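Local coordinates for protein sucrose 6(F)-phosphate phosphorylase (Thermoanaerobacterium thermosaccharolyticum DSM 571, PDB 6S9V) that belongs to the alpha-amylase family of TIM-barrel proteins, with a closed eight-stranded parallel barrel accompanied by a separate five-stranded antiparallel sheet, at residues R64-I69 / R209-G214; S72-E75 / T80-D83; F109-K114 / S119-M124; E195-F200 / G240-Y245; E230-L235 / Q260-E265. All coordinates share one frame; numbering follows the deposited sequence.

Contact 1. Residues R64-I69 / R209-G214; sequences RGFAPI and RLDAVG
A small, buried packing contact of F66 on the D211-R209 charged pair joins the loop after strand 51-54 to barrel strand 207-210 and the turn that follows it. Both charged groups meet the ring obliquely, by van der Waals packing, and no hydrogen bond crosses between the segments. F66 CE1 lies 3.5 Å from D211 OD1, and F66 CD1 is 3.7 Å from D211 OD2, which gives each carboxylate oxygen a ring carbon as neighbour. The two planes are inclined by 43°, an intermediate setting that is neither stacked nor perpendicular. R209 NH1 approaches the same corner of the ring, 3.9 Å from F66 CE1. That nitrogen also donates to D211 OD1 at 3.2 Å in a salt bridge, nearly straight at 159°; OD1 sits at the edge of the guanidinium, close to its plane, and is met on its anti side. The R209 chain, stretched out from CG to NE, delivers the guanidinium to this place. Its stronger partner is D96, while NE meets a bound sulfate. D211 and A212 are the central residues of the type II turn from L210 to V213, and D211 OD1 is also hydrogen-bonded to a bound BTB molecule. Both small molecules probably came from the crystallisation liquor, but they probably mark a pocket near the C-terminal end of a barrel strand, the end at which TIM-barrel enzymes characteristically build their active sites.

Contact 2. Residues S72-E75 / T80-D83; sequences SEIE and TWYD
I74 lies over one face of the W81 indole. Its CD1 is 3.9 Å from the centroid of the six-membered ring and 12° off the ring normal, a well-centred CH-pi contact. One carbon back, I74 CG1 packs on the start of the helix, 3.4 Å from W81 N. With CG1 beside the backbone N (chi1 -63°), the ethyl arm of the isoleucine can run past T80 and still finish above the ring. The indole edge turns to the backbone of 72-75: S72 C lies in the ring plane, 3.6 Å from W81 NE1. W81 NE1 is hydrogen-bonded to Y71 O, which helps to hold the indole's rotation, and F203 stacks on W81 as well. Between the backbones sits one water, which accepts from I74 N at 3.0 Å and from W81 N also at 3.0 Å. Further out, T80 and D83 form a capping box at the N terminus of helix 81-88: T80 N donates to D83 OD2 at 2.9 Å, coming from above the carboxylate plane, and T80 OG1 accepts weak bonds from Y82 N and D83 N. Direct contact between loop and helix is thus largely apolar, on the indole face, while the polar groups at the helix start are met by the capping box and by the water, with no direct hydrogen bond between the two segments.

Contact 3. Residues F109-K114 / S119-M124; sequences FQDFLK and SEYADM
D111 meets the Y121 ring at its edge: D111 CB lies in the ring plane, 3.8 Å from Y121 CD2, and the carboxylate stands almost upright to the ring, with 84° between the planes. One face of Y121 is occupied by its own neighbour E120, whose CG sits over the ring centre. The second ring, that of F112, touches the backbone and methyl of A122, with F112 CD1 3.7 Å from A122 CA. Between these two aromatic contacts runs the polar link. S119 OG donates to D111 OD2 at 2.7 Å, and OD2 receives it on its anti lone pair, away from the other oxygen. The same hydroxyl accepts from Y121 N at 3.1 Å and 157°, an ST turn within the type I turn from S119 to A122. Lying opposite the backbone N (chi1 169°), OG is placed to serve both partners, so one small side chain joins the helix to the turn and shapes the turn itself. A water modelled beside D111 OD2 is too close to it to be relied on. The contact folds the chain after helix 107-115 back onto that helix. F112 carries on from A122 to E165 and V167 of strand 164-168, and M124 reaches L188 and V189 of helix 187-202. The whole lies in the long excursion after barrel strand 92-97, where alpha-amylase relatives carry their domain B.

Contact 4. Residues E195-F200 / G240-Y245; sequences EVFKTF and GQAASY
Behind the face of helix 187-202 through which F197 and K198 meet Y245, E195 O is gripped by two donors of one residue. T199 N reaches it at 3.0 Å as the ordinary helix bond, and T199 OG1, also 3.0 Å from E195 O, comes from the other face of the carbonyl plane, tilted 29° out of it. This pair ties the T199 hydroxyl to its own helix, on the side turned away from 240-245. The contact proper is apolar and has no hydrogen bond between the segments. Y245 lays one face of its ring along the helix backbone, with K198 CA 3.7 Å above the ring plane and nearer its rim. Two beta carbons flank this: F197 CB is 3.7 Å from Y245 CD2, and K198 CB is 3.7 Å from Y245 CE1. The lysine chain then continues away from the contact, bent at its last torsion. F197 in turn offers a ring face to A242, whose CB stands 4.0 Å from the ring centroid and 16° off the normal, a CH-pi contact offset toward the rim. The backbones come close here, F197 CA being 6.3 Å from A242 CA, with only a methyl on the A242 side. Helices 187-202 and 230-244 lie on the outside of the barrel, just before and after strand 207-210. The F197 side chain also touches L97, V208 and L249 of three neighbouring strands; A242 shares L249, and Y245 O accepts from S201 OG farther along helix 187-202.

Contact 5. Residues E230-L235 / Q260-E265; sequences EIYEFL and QYKLAE
Y232, L235 and L263 form the apolar part of this contact. Methyl CD2 of L263 is its hub: it lies 3.7 Å from L235 CD1 and 3.8 Å from Y232 CE1. The two leucine side chains cross at about a right angle, while the tyrosine comes in obliquely and brings its hydroxyl end over the same methyl, Y232 OH being 3.4 Å from L263 CD2. The second kind of interaction sets this hydroxyl beside the aliphatic part of a lysine. K262 CG is 3.5 Å from Y232 OH, and farther along the chain K262 CE passes 4.1 Å from Y232 CE2. The first torsion of K262 turns CG opposite the backbone N (chi1 -178°), and from there the chain runs extended past the phenol, so that methylenes rather than the charge do the touching. The ammonium itself goes beyond the contact to a salt bridge with E228. Y232 has a charged neighbour of its own, R266, in a cation-pi contact. No hydrogen bond joins the two segments. The axes of these short helical segments stay 13.0 Å apart at closest approach and are inclined by 41°; across such a gap long side chains, not the backbones, have to make the contact. Helices 230-244 and 257-265 come immediately before and after barrel strand 248-251. L235 and L263 both rest on L251 of that strand, L263 extends to I270 of strand 269-271, and F234, on another side of its helix, packs on R190 and L193 of helix 187-202.

How the contacts relate
From the N terminus, contact 1 opens at 64-69 and closes its long loop only at 209-214, on strand 207-210 and just beyond. Two short loops nest inside it: contact 2, where the chain enters helix 81-88, and contact 3, where it leaves helix 107-115. Contact 4 begins inside this loop at 195-200 and ends beyond it at 240-245, so it crosses contact 1. Contact 5 follows contact 1 in series but crosses contact 4, both drawing on helix 230-244. Packing continues between them: W81 of contact 2 packs on T199 and F200, and V213 of contact 1 on I231, F234 and L235. Four contacts thus tie barrel strands, loops and outer helices together; contact 3 lies farther out.

Contact 1. Residues R64-I69 / R209-G214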
# COMPACT_ATOMS: atom_id res chain seq x y z
N ARG A 64 -0.63 14.54 1.40
CA ARG A 64 -1.69 13.96 2.23
C ARG A 64 -1.14 12.96 3.23
O ARG A 64 -1.48 11.77 3.19
CB ARG A 64 -2.78 13.33 1.36
CG ARG A 64 -4.01 13.00 2.17
CD ARG A 64 -5.28 12.75 1.35
NE ARG A 64 -6.37 12.45 2.27
CZ ARG A 64 -7.62 12.18 1.94
NH1 ARG A 64 -7.98 12.17 0.66
NH2 ARG A 64 -8.50 11.91 2.88
N GLY A 65 -0.29 13.44 4.14
CA GLY A 65 0.20 12.67 5.25
C GLY A 65 1.62 12.16 5.11
O GLY A 65 2.24 11.84 6.13
N PHE A 66 2.15 12.07 3.90
CA PHE A 66 3.44 11.43 3.70
C PHE A 66 4.61 12.41 3.79
O PHE A 66 5.72 12.07 3.36
CB PHE A 66 3.46 10.67 2.38
CG PHE A 66 2.66 9.40 2.42
CD1 PHE A 66 3.24 8.21 2.82
CD2 PHE A 66 1.32 9.40 2.09
CE1 PHE A 66 2.51 7.04 2.86
CE2 PHE A 66 0.58 8.24 2.13
CZ PHE A 66 1.16 7.06 2.53
N ALA A 67 4.40 13.59 4.38
CA ALA A 67 5.48 14.50 4.77
C ALA A 67 5.36 14.76 6.28
O ALA A 67 5.01 15.87 6.71
CB ALA A 67 5.44 15.81 3.99
N PRO A 68 5.61 13.74 7.10
CA PRO A 68 5.33 13.87 8.53
C PRO A 68 6.26 14.83 9.24
O PRO A 68 7.48 14.80 9.05
CB PRO A 68 5.50 12.44 9.05
CG PRO A 68 6.47 11.81 8.08
CD PRO A 68 6.11 12.40 6.74
N ILE A 69 5.68 15.67 10.10
CA ILE A 69 6.43 16.63 10.90
C ILE A 69 6.94 15.99 12.19
O ILE A 69 8.04 16.30 12.64
CB ILE A 69 5.53 17.84 11.20
CG1 ILE A 69 5.20 18.58 9.89
CG2 ILE A 69 6.18 18.80 12.20
CD1 ILE A 69 4.15 19.67 10.05
N ARG A 209 4.10 -0.36 7.97
CA ARG A 209 4.40 -0.30 6.56
C ARG A 209 5.60 0.62 6.35
O ARG A 209 5.59 1.77 6.79
CB ARG A 209 3.18 0.23 5.80
CG ARG A 209 3.35 0.48 4.30
CD ARG A 209 2.04 1.07 3.76
NE ARG A 209 2.01 1.26 2.30
CZ ARG A 209 2.55 2.29 1.66
NH1 ARG A 209 3.22 3.23 2.33
NH2 ARG A 209 2.45 2.37 0.34
N LEU A 210 6.62 0.11 5.67
CA LEU A 210 7.81 0.90 5.35
C LEU A 210 7.58 1.59 4.01
O LEU A 210 7.80 1.01 2.95
CB LEU A 210 9.05 0.02 5.32
CG LEU A 210 9.42 -0.68 6.63
CD1 LEU A 210 10.81 -1.25 6.53
CD2 LEU A 210 9.33 0.26 7.83
N ASP A 211 7.19 2.86 4.07
CA ASP A 211 6.89 3.62 2.87
C ASP A 211 8.17 3.90 2.08
O ASP A 211 9.18 4.31 2.65
CB ASP A 211 6.22 4.93 3.25
CG ASP A 211 6.00 5.85 2.06
OD1 ASP A 211 5.20 5.49 1.18
OD2 ASP A 211 6.63 6.93 2.01
N ALA A 212 8.11 3.67 0.77
CA ALA A 212 9.19 4.06 -0.14
C ALA A 212 10.53 3.48 0.31
O ALA A 212 11.58 4.08 0.09
CB ALA A 212 9.27 5.59 -0.27
N VAL A 213 10.51 2.30 0.92
CA VAL A 213 11.74 1.74 1.47
C VAL A 213 12.78 1.51 0.38
O VAL A 213 13.99 1.60 0.62
CB VAL A 213 11.44 0.45 2.26
CG1 VAL A 213 10.97 -0.66 1.33
CG2 VAL A 213 12.67 0.02 3.07
N GLY A 214 12.33 1.27 -0.86
CA GLY A 214 13.28 1.03 -1.93
C GLY A 214 14.22 2.18 -2.21
O GLY A 214 15.25 1.99 -2.86

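Contact 2. Residues S72-E75 / T80-D83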
# COMPACT_ATOMS: atom_id res chain seq x y z
N SER A 72 5.19 11.99 17.36
CA SER A 72 4.88 11.99 18.78
C SER A 72 3.45 12.43 19.07
O SER A 72 3.02 12.38 20.23
CB SER A 72 5.88 12.88 19.53
OG SER A 72 5.80 14.22 19.07
N GLU A 73 2.71 12.86 18.06
CA GLU A 73 1.30 13.16 18.22
C GLU A 73 0.57 12.82 16.93
O GLU A 73 1.16 12.78 15.85
CB GLU A 73 1.04 14.62 18.59
CG GLU A 73 1.42 15.60 17.51
CD GLU A 73 0.85 16.99 17.71
OE1 GLU A 73 0.41 17.34 18.84
OE2 GLU A 73 0.85 17.76 16.72
N ILE A 74 -0.72 12.57 17.08
CA ILE A 74 -1.62 12.46 15.94
C ILE A 74 -2.03 13.87 15.53
O ILE A 74 -2.18 14.76 16.37
CB ILE A 74 -2.83 11.59 16.30
CG1 ILE A 74 -2.38 10.16 16.62
CG2 ILE A 74 -3.87 11.63 15.19
CD1 ILE A 74 -1.59 9.47 15.52
N GLU A 75 -2.19 14.09 14.23
CA GLU A 75 -2.70 15.36 13.72
C GLU A 75 -3.99 15.72 14.46
O GLU A 75 -4.96 14.96 14.39
CB GLU A 75 -2.93 15.25 12.22
CG GLU A 75 -3.83 16.33 11.60
CD GLU A 75 -3.40 17.73 11.96
OE1 GLU A 75 -2.18 18.00 11.98
OE2 GLU A 75 -4.28 18.56 12.22
N THR A 80 -6.25 11.86 18.48
CA THR A 80 -5.11 11.70 19.37
C THR A 80 -4.61 10.27 19.30
O THR A 80 -5.28 9.37 18.78
CB THR A 80 -5.47 12.03 20.82
OG1 THR A 80 -6.26 10.97 21.36
CG2 THR A 80 -6.23 13.35 20.91
N TRP A 81 -3.42 10.06 19.86
CA TRP A 81 -2.87 8.72 19.94
C TRP A 81 -3.79 7.78 20.71
O TRP A 81 -3.77 6.57 20.48
CB TRP A 81 -1.49 8.77 20.60
CG TRP A 81 -0.34 8.79 19.64
CD1 TRP A 81 0.61 9.75 19.52
CD2 TRP A 81 -0.03 7.79 18.67
NE1 TRP A 81 1.51 9.41 18.55
CE2 TRP A 81 1.13 8.21 18.00
CE3 TRP A 81 -0.62 6.58 18.30
CZ2 TRP A 81 1.72 7.46 16.99
CZ3 TRP A 81 -0.03 5.82 17.31
CH2 TRP A 81 1.12 6.28 16.65
N TYR A 82 -4.59 8.31 21.64
CA TYR A 82 -5.51 7.46 22.39
C TYR A 82 -6.67 6.97 21.52
O TYR A 82 -7.23 5.90 21.80
CB TYR A 82 -6.01 8.21 23.62
CG TYR A 82 -4.87 8.46 24.56
CD1 TYR A 82 -4.44 7.48 25.44
CD2 TYR A 82 -4.18 9.67 24.54
CE1 TYR A 82 -3.38 7.70 26.29
CE2 TYR A 82 -3.12 9.89 25.39
CZ TYR A 82 -2.72 8.91 26.26
OH TYR A 82 -1.67 9.13 27.11
N ASP A 83 -7.04 7.72 20.48
CA ASP A 83 -8.00 7.20 19.51
C ASP A 83 -7.45 5.96 18.81
O ASP A 83 -8.20 5.01 18.52
CB ASP A 83 -8.34 8.28 18.48
CG ASP A 83 -9.07 9.46 19.10
OD1 ASP A 83 -9.86 9.25 20.05
OD2 ASP A 83 -8.85 10.60 18.65
O HOH W 1 -1.85 12.64 19.90

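Contact 3. Residues F109-K114 / S119-M124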
# COMPACT_ATOMS: atom_id res chain seq x y z
N PHE A 109 14.75 19.44 10.70
CA PHE A 109 15.19 20.17 9.52
C PHE A 109 15.13 21.68 9.70
O PHE A 109 15.97 22.39 9.15
CB PHE A 109 14.36 19.78 8.30
CG PHE A 109 14.98 20.22 7.01
CD1 PHE A 109 16.10 19.57 6.52
CD2 PHE A 109 14.47 21.30 6.32
CE1 PHE A 109 16.69 19.99 5.35
CE2 PHE A 109 15.06 21.71 5.14
CZ PHE A 109 16.17 21.06 4.66
N GLN A 110 14.15 22.20 10.46
CA GLN A 110 14.12 23.64 10.68
C GLN A 110 15.34 24.09 11.49
O GLN A 110 15.86 25.19 11.27
CB GLN A 110 12.81 24.06 11.34
CG GLN A 110 11.64 23.96 10.36
CD GLN A 110 10.37 24.61 10.85
OE1 GLN A 110 9.77 25.42 10.14
NE2 GLN A 110 9.94 24.27 12.06
N ASP A 111 15.78 23.27 12.45
CA ASP A 111 17.00 23.59 13.18
C ASP A 111 18.19 23.62 12.24
O ASP A 111 19.03 24.53 12.31
CB ASP A 111 17.22 22.58 14.30
CG ASP A 111 18.29 23.01 15.29
OD1 ASP A 111 17.98 23.84 16.17
OD2 ASP A 111 19.43 22.51 15.19
N PHE A 112 18.25 22.66 11.32
CA PHE A 112 19.33 22.62 10.34
C PHE A 112 19.31 23.85 9.44
O PHE A 112 20.36 24.43 9.15
CB PHE A 112 19.21 21.36 9.49
CG PHE A 112 20.12 21.35 8.30
CD1 PHE A 112 21.48 21.22 8.46
CD2 PHE A 112 19.61 21.49 7.02
CE1 PHE A 112 22.33 21.23 7.37
CE2 PHE A 112 20.45 21.50 5.92
CZ PHE A 112 21.81 21.37 6.10
N LEU A 113 18.12 24.26 8.98
CA LEU A 113 18.06 25.44 8.12
C LEU A 113 18.48 26.69 8.88
O LEU A 113 18.96 27.65 8.27
CB LEU A 113 16.66 25.62 7.55
CG LEU A 113 16.25 24.64 6.45
CD1 LEU A 113 14.91 25.09 5.88
CD2 LEU A 113 17.30 24.53 5.34
N LYS A 114 18.27 26.71 10.20
CA LYS A 114 18.69 27.85 11.00
C LYS A 114 20.20 27.87 11.18
O LYS A 114 20.85 28.90 10.98
CB LYS A 114 17.98 27.82 12.35
CG LYS A 114 18.36 28.93 13.33
CD LYS A 114 17.73 28.66 14.69
CE LYS A 114 18.23 29.60 15.77
NZ LYS A 114 17.40 30.84 15.85
N SER A 119 24.11 22.63 13.39
CA SER A 119 22.94 21.97 13.94
C SER A 119 23.31 20.55 14.37
O SER A 119 24.01 19.83 13.66
CB SER A 119 21.82 21.92 12.91
OG SER A 119 20.78 21.06 13.35
N GLU A 120 22.81 20.15 15.54
CA GLU A 120 23.02 18.78 15.99
C GLU A 120 22.33 17.77 15.08
O GLU A 120 22.67 16.58 15.14
CB GLU A 120 22.53 18.62 17.42
CG GLU A 120 21.05 18.85 17.60
CD GLU A 120 20.54 18.40 18.95
OE1 GLU A 120 20.91 17.28 19.38
OE2 GLU A 120 19.80 19.16 19.60
N TYR A 121 21.38 18.20 14.25
CA TYR A 121 20.64 17.30 13.38
C TYR A 121 21.13 17.30 11.94
O TYR A 121 20.53 16.62 11.10
CB TYR A 121 19.15 17.68 13.39
CG TYR A 121 18.53 17.79 14.76
CD1 TYR A 121 18.37 16.66 15.55
CD2 TYR A 121 18.11 19.01 15.27
CE1 TYR A 121 17.80 16.74 16.81
CE2 TYR A 121 17.54 19.10 16.53
CZ TYR A 121 17.39 17.96 17.29
OH TYR A 121 16.83 18.04 18.54
N ALA A 122 22.22 18.02 11.64
CA ALA A 122 22.67 18.15 10.25
C ALA A 122 22.88 16.78 9.61
O ALA A 122 22.54 16.58 8.44
CB ALA A 122 23.95 18.97 10.20
N ASP A 123 23.43 15.83 10.37
CA ASP A 123 23.78 14.51 9.84
C ASP A 123 22.56 13.65 9.53
O ASP A 123 22.72 12.58 8.93
CB ASP A 123 24.69 13.79 10.83
CG ASP A 123 25.31 12.52 10.26
OD1 ASP A 123 25.88 12.58 9.15
OD2 ASP A 123 25.24 11.47 10.93
N MET A 124 21.36 14.06 9.94
CA MET A 124 20.16 13.29 9.61
C MET A 124 19.79 13.39 8.14
O MET A 124 19.01 12.56 7.65
CB MET A 124 18.98 13.74 10.46
CG MET A 124 19.10 13.45 11.93
SD MET A 124 17.71 14.08 12.88
CE MET A 124 16.42 12.98 12.33
O HOH W 2 21.02 22.28 17.01

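Contact 4. Residues E195-F200 / G240-Y245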
# COMPACT_ATOMS: atom_id res chain seq x y z
N GLU A 195 12.72 5.44 17.99
CA GLU A 195 11.77 6.14 18.84
C GLU A 195 10.36 6.05 18.28
O GLU A 195 9.39 6.01 19.04
CB GLU A 195 12.19 7.61 19.00
CG GLU A 195 11.23 8.44 19.85
CD GLU A 195 11.05 7.88 21.25
OE1 GLU A 195 12.00 7.26 21.78
OE2 GLU A 195 9.94 8.03 21.81
N VAL A 196 10.21 6.01 16.95
CA VAL A 196 8.89 5.86 16.37
C VAL A 196 8.34 4.47 16.64
O VAL A 196 7.17 4.32 17.02
CB VAL A 196 8.92 6.17 14.86
CG1 VAL A 196 7.51 6.02 14.27
CG2 VAL A 196 9.45 7.57 14.62
N PHE A 197 9.16 3.42 16.47
CA PHE A 197 8.74 2.07 16.84
C PHE A 197 8.25 2.02 18.29
O PHE A 197 7.23 1.40 18.59
CB PHE A 197 9.89 1.07 16.64
CG PHE A 197 10.16 0.71 15.20
CD1 PHE A 197 9.14 0.58 14.28
CD2 PHE A 197 11.46 0.47 14.78
CE1 PHE A 197 9.40 0.24 12.95
CE2 PHE A 197 11.74 0.12 13.46
CZ PHE A 197 10.71 0.01 12.55
N LYS A 198 8.99 2.66 19.20
CA LYS A 198 8.60 2.68 20.60
C LYS A 198 7.26 3.38 20.80
O LYS A 198 6.40 2.89 21.54
CB LYS A 198 9.69 3.36 21.42
CG LYS A 198 9.45 3.40 22.90
CD LYS A 198 10.73 3.77 23.64
CE LYS A 198 10.55 3.66 25.14
NZ LYS A 198 9.82 4.85 25.67
N THR A 199 7.08 4.52 20.14
CA THR A 199 5.81 5.24 20.22
C THR A 199 4.66 4.40 19.67
O THR A 199 3.62 4.24 20.31
CB THR A 199 5.93 6.56 19.46
OG1 THR A 199 6.94 7.36 20.09
CG2 THR A 199 4.60 7.31 19.45
N PHE A 200 4.85 3.84 18.47
CA PHE A 200 3.83 2.98 17.86
C PHE A 200 3.47 1.84 18.80
O PHE A 200 2.29 1.57 19.05
CB PHE A 200 4.33 2.41 16.53
CG PHE A 200 4.32 3.41 15.36
CD1 PHE A 200 4.05 4.75 15.57
CD2 PHE A 200 4.57 2.97 14.07
CE1 PHE A 200 4.05 5.63 14.51
CE2 PHE A 200 4.55 3.87 12.99
CZ PHE A 200 4.29 5.19 13.22
N GLY A 240 14.81 -6.45 12.90
CA GLY A 240 15.14 -6.90 14.25
C GLY A 240 14.75 -5.91 15.32
O GLY A 240 14.32 -6.29 16.41
N GLN A 241 14.93 -4.61 15.05
CA GLN A 241 14.52 -3.59 16.00
C GLN A 241 13.01 -3.55 16.14
O GLN A 241 12.48 -3.43 17.25
CB GLN A 241 15.04 -2.22 15.56
CG GLN A 241 16.53 -2.11 15.55
CD GLN A 241 17.13 -2.22 16.93
OE1 GLN A 241 16.55 -1.74 17.91
NE2 GLN A 241 18.29 -2.84 17.02
N ALA A 242 12.28 -3.62 15.02
CA ALA A 242 10.82 -3.63 15.10
C ALA A 242 10.33 -4.83 15.91
O ALA A 242 9.42 -4.70 16.73
CB ALA A 242 10.22 -3.65 13.69
N ALA A 243 10.95 -6.00 15.71
CA ALA A 243 10.54 -7.18 16.47
C ALA A 243 10.73 -6.98 17.97
O ALA A 243 9.97 -7.53 18.77
CB ALA A 243 11.31 -8.41 15.99
N SER A 244 11.73 -6.19 18.37
CA SER A 244 11.95 -5.92 19.78
C SER A 244 10.75 -5.24 20.43
O SER A 244 10.55 -5.36 21.64
CB SER A 244 13.19 -5.05 19.97
OG SER A 244 14.37 -5.77 19.63
N TYR A 245 9.97 -4.49 19.64
CA TYR A 245 8.77 -3.82 20.13
C TYR A 245 7.48 -4.54 19.73
O TYR A 245 6.41 -3.94 19.81
CB TYR A 245 8.72 -2.37 19.62
CG TYR A 245 9.85 -1.50 20.12
CD1 TYR A 245 9.78 -0.91 21.38
CD2 TYR A 245 10.96 -1.25 19.34
CE1 TYR A 245 10.81 -0.11 21.84
CE2 TYR A 245 11.99 -0.45 19.80
CZ TYR A 245 11.91 0.12 21.04
OH TYR A 245 12.94 0.91 21.50

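Contact 5. Residues E230-L235 / Q260-E265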
# COMPACT_ATOMS: atom_id res chain seq x y z
N GLU A 230 23.40 -3.12 0.12
CA GLU A 230 23.21 -2.15 1.20
C GLU A 230 21.76 -2.12 1.70
O GLU A 230 21.52 -2.00 2.90
CB GLU A 230 23.63 -0.76 0.73
CG GLU A 230 25.14 -0.58 0.58
CD GLU A 230 25.68 -1.04 -0.77
OE1 GLU A 230 24.94 -1.65 -1.56
OE2 GLU A 230 26.87 -0.76 -1.04
N ILE A 231 20.79 -2.22 0.79
CA ILE A 231 19.40 -2.13 1.21
C ILE A 231 19.08 -3.24 2.22
O ILE A 231 18.30 -3.04 3.16
CB ILE A 231 18.46 -2.17 -0.01
CG1 ILE A 231 17.01 -1.96 0.43
CG2 ILE A 231 18.59 -3.49 -0.75
CD1 ILE A 231 16.64 -0.53 0.57
N TYR A 232 19.68 -4.42 2.05
CA TYR A 232 19.36 -5.53 2.94
C TYR A 232 19.96 -5.34 4.33
O TYR A 232 19.41 -5.85 5.32
CB TYR A 232 19.82 -6.85 2.31
CG TYR A 232 18.76 -7.44 1.42
CD1 TYR A 232 17.67 -8.08 1.96
CD2 TYR A 232 18.84 -7.34 0.03
CE1 TYR A 232 16.68 -8.61 1.17
CE2 TYR A 232 17.85 -7.87 -0.77
CZ TYR A 232 16.77 -8.51 -0.19
OH TYR A 232 15.76 -9.06 -0.96
N GLU A 233 21.06 -4.60 4.44
CA GLU A 233 21.61 -4.28 5.75
C GLU A 233 20.65 -3.40 6.54
O GLU A 233 20.49 -3.58 7.76
CB GLU A 233 22.96 -3.59 5.57
CG GLU A 233 23.97 -4.41 4.78
CD GLU A 233 25.27 -3.67 4.55
OE1 GLU A 233 25.81 -3.11 5.52
OE2 GLU A 233 25.74 -3.64 3.39
N PHE A 234 20.01 -2.44 5.88
CA PHE A 234 18.99 -1.63 6.54
C PHE A 234 17.75 -2.45 6.87
O PHE A 234 17.21 -2.35 7.97
CB PHE A 234 18.61 -0.44 5.65
CG PHE A 234 17.47 0.38 6.21
CD1 PHE A 234 17.70 1.28 7.24
CD2 PHE A 234 16.19 0.22 5.72
CE1 PHE A 234 16.67 2.02 7.77
CE2 PHE A 234 15.15 0.97 6.25
CZ PHE A 234 15.39 1.88 7.27
N LEU A 235 17.27 -3.24 5.91
CA LEU A 235 16.08 -4.06 6.16
C LEU A 235 16.31 -5.01 7.32
O LEU A 235 15.45 -5.14 8.20
CB LEU A 235 15.70 -4.83 4.90
CG LEU A 235 15.17 -4.00 3.74
CD1 LEU A 235 15.00 -4.87 2.50
CD2 LEU A 235 13.84 -3.33 4.11
N GLN A 260 10.60 -8.39 -5.43
CA GLN A 260 9.56 -8.75 -4.47
C GLN A 260 9.70 -10.20 -4.02
O GLN A 260 9.62 -10.51 -2.83
CB GLN A 260 8.19 -8.53 -5.11
CG GLN A 260 7.83 -7.07 -5.27
CD GLN A 260 7.08 -6.56 -4.07
OE1 GLN A 260 7.68 -6.20 -3.06
NE2 GLN A 260 5.75 -6.55 -4.16
N TYR A 261 9.91 -11.12 -4.97
CA TYR A 261 10.00 -12.53 -4.60
C TYR A 261 11.21 -12.80 -3.72
O TYR A 261 11.14 -13.62 -2.79
CB TYR A 261 10.04 -13.39 -5.85
CG TYR A 261 8.69 -13.60 -6.53
CD1 TYR A 261 7.67 -12.66 -6.43
CD2 TYR A 261 8.46 -14.75 -7.26
CE1 TYR A 261 6.44 -12.87 -7.07
CE2 TYR A 261 7.25 -14.96 -7.90
CZ TYR A 261 6.24 -14.03 -7.80
OH TYR A 261 5.05 -14.29 -8.45
N LYS A 262 12.33 -12.14 -3.99
CA LYS A 262 13.51 -12.34 -3.15
C LYS A 262 13.27 -11.82 -1.73
O LYS A 262 13.71 -12.43 -0.76
CB LYS A 262 14.72 -11.67 -3.79
CG LYS A 262 16.03 -11.83 -3.04
CD LYS A 262 17.18 -11.36 -3.92
CE LYS A 262 18.45 -11.10 -3.14
NZ LYS A 262 19.46 -10.43 -4.01
N LEU A 263 12.56 -10.69 -1.61
CA LEU A 263 12.19 -10.19 -0.29
C LEU A 263 11.38 -11.23 0.49
O LEU A 263 11.69 -11.54 1.65
CB LEU A 263 11.40 -8.89 -0.43
CG LEU A 263 12.25 -7.67 -0.78
CD1 LEU A 263 11.34 -6.50 -1.16
CD2 LEU A 263 13.16 -7.31 0.36
N ALA A 264 10.34 -11.77 -0.15
CA ALA A 264 9.54 -12.83 0.48
C ALA A 264 10.39 -14.06 0.78
O ALA A 264 10.27 -14.67 1.85
CB ALA A 264 8.36 -13.20 -0.41
N GLU A 265 11.26 -14.45 -0.16
CA GLU A 265 12.12 -15.61 0.05
C GLU A 265 13.04 -15.40 1.25
O GLU A 265 13.40 -16.37 1.94
CB GLU A 265 12.92 -15.89 -1.23
CG GLU A 265 13.67 -17.22 -1.25
CD GLU A 265 15.02 -17.17 -0.57
OE1 GLU A 265 15.67 -16.10 -0.60
OE2 GLU A 265 15.45 -18.20 -0.00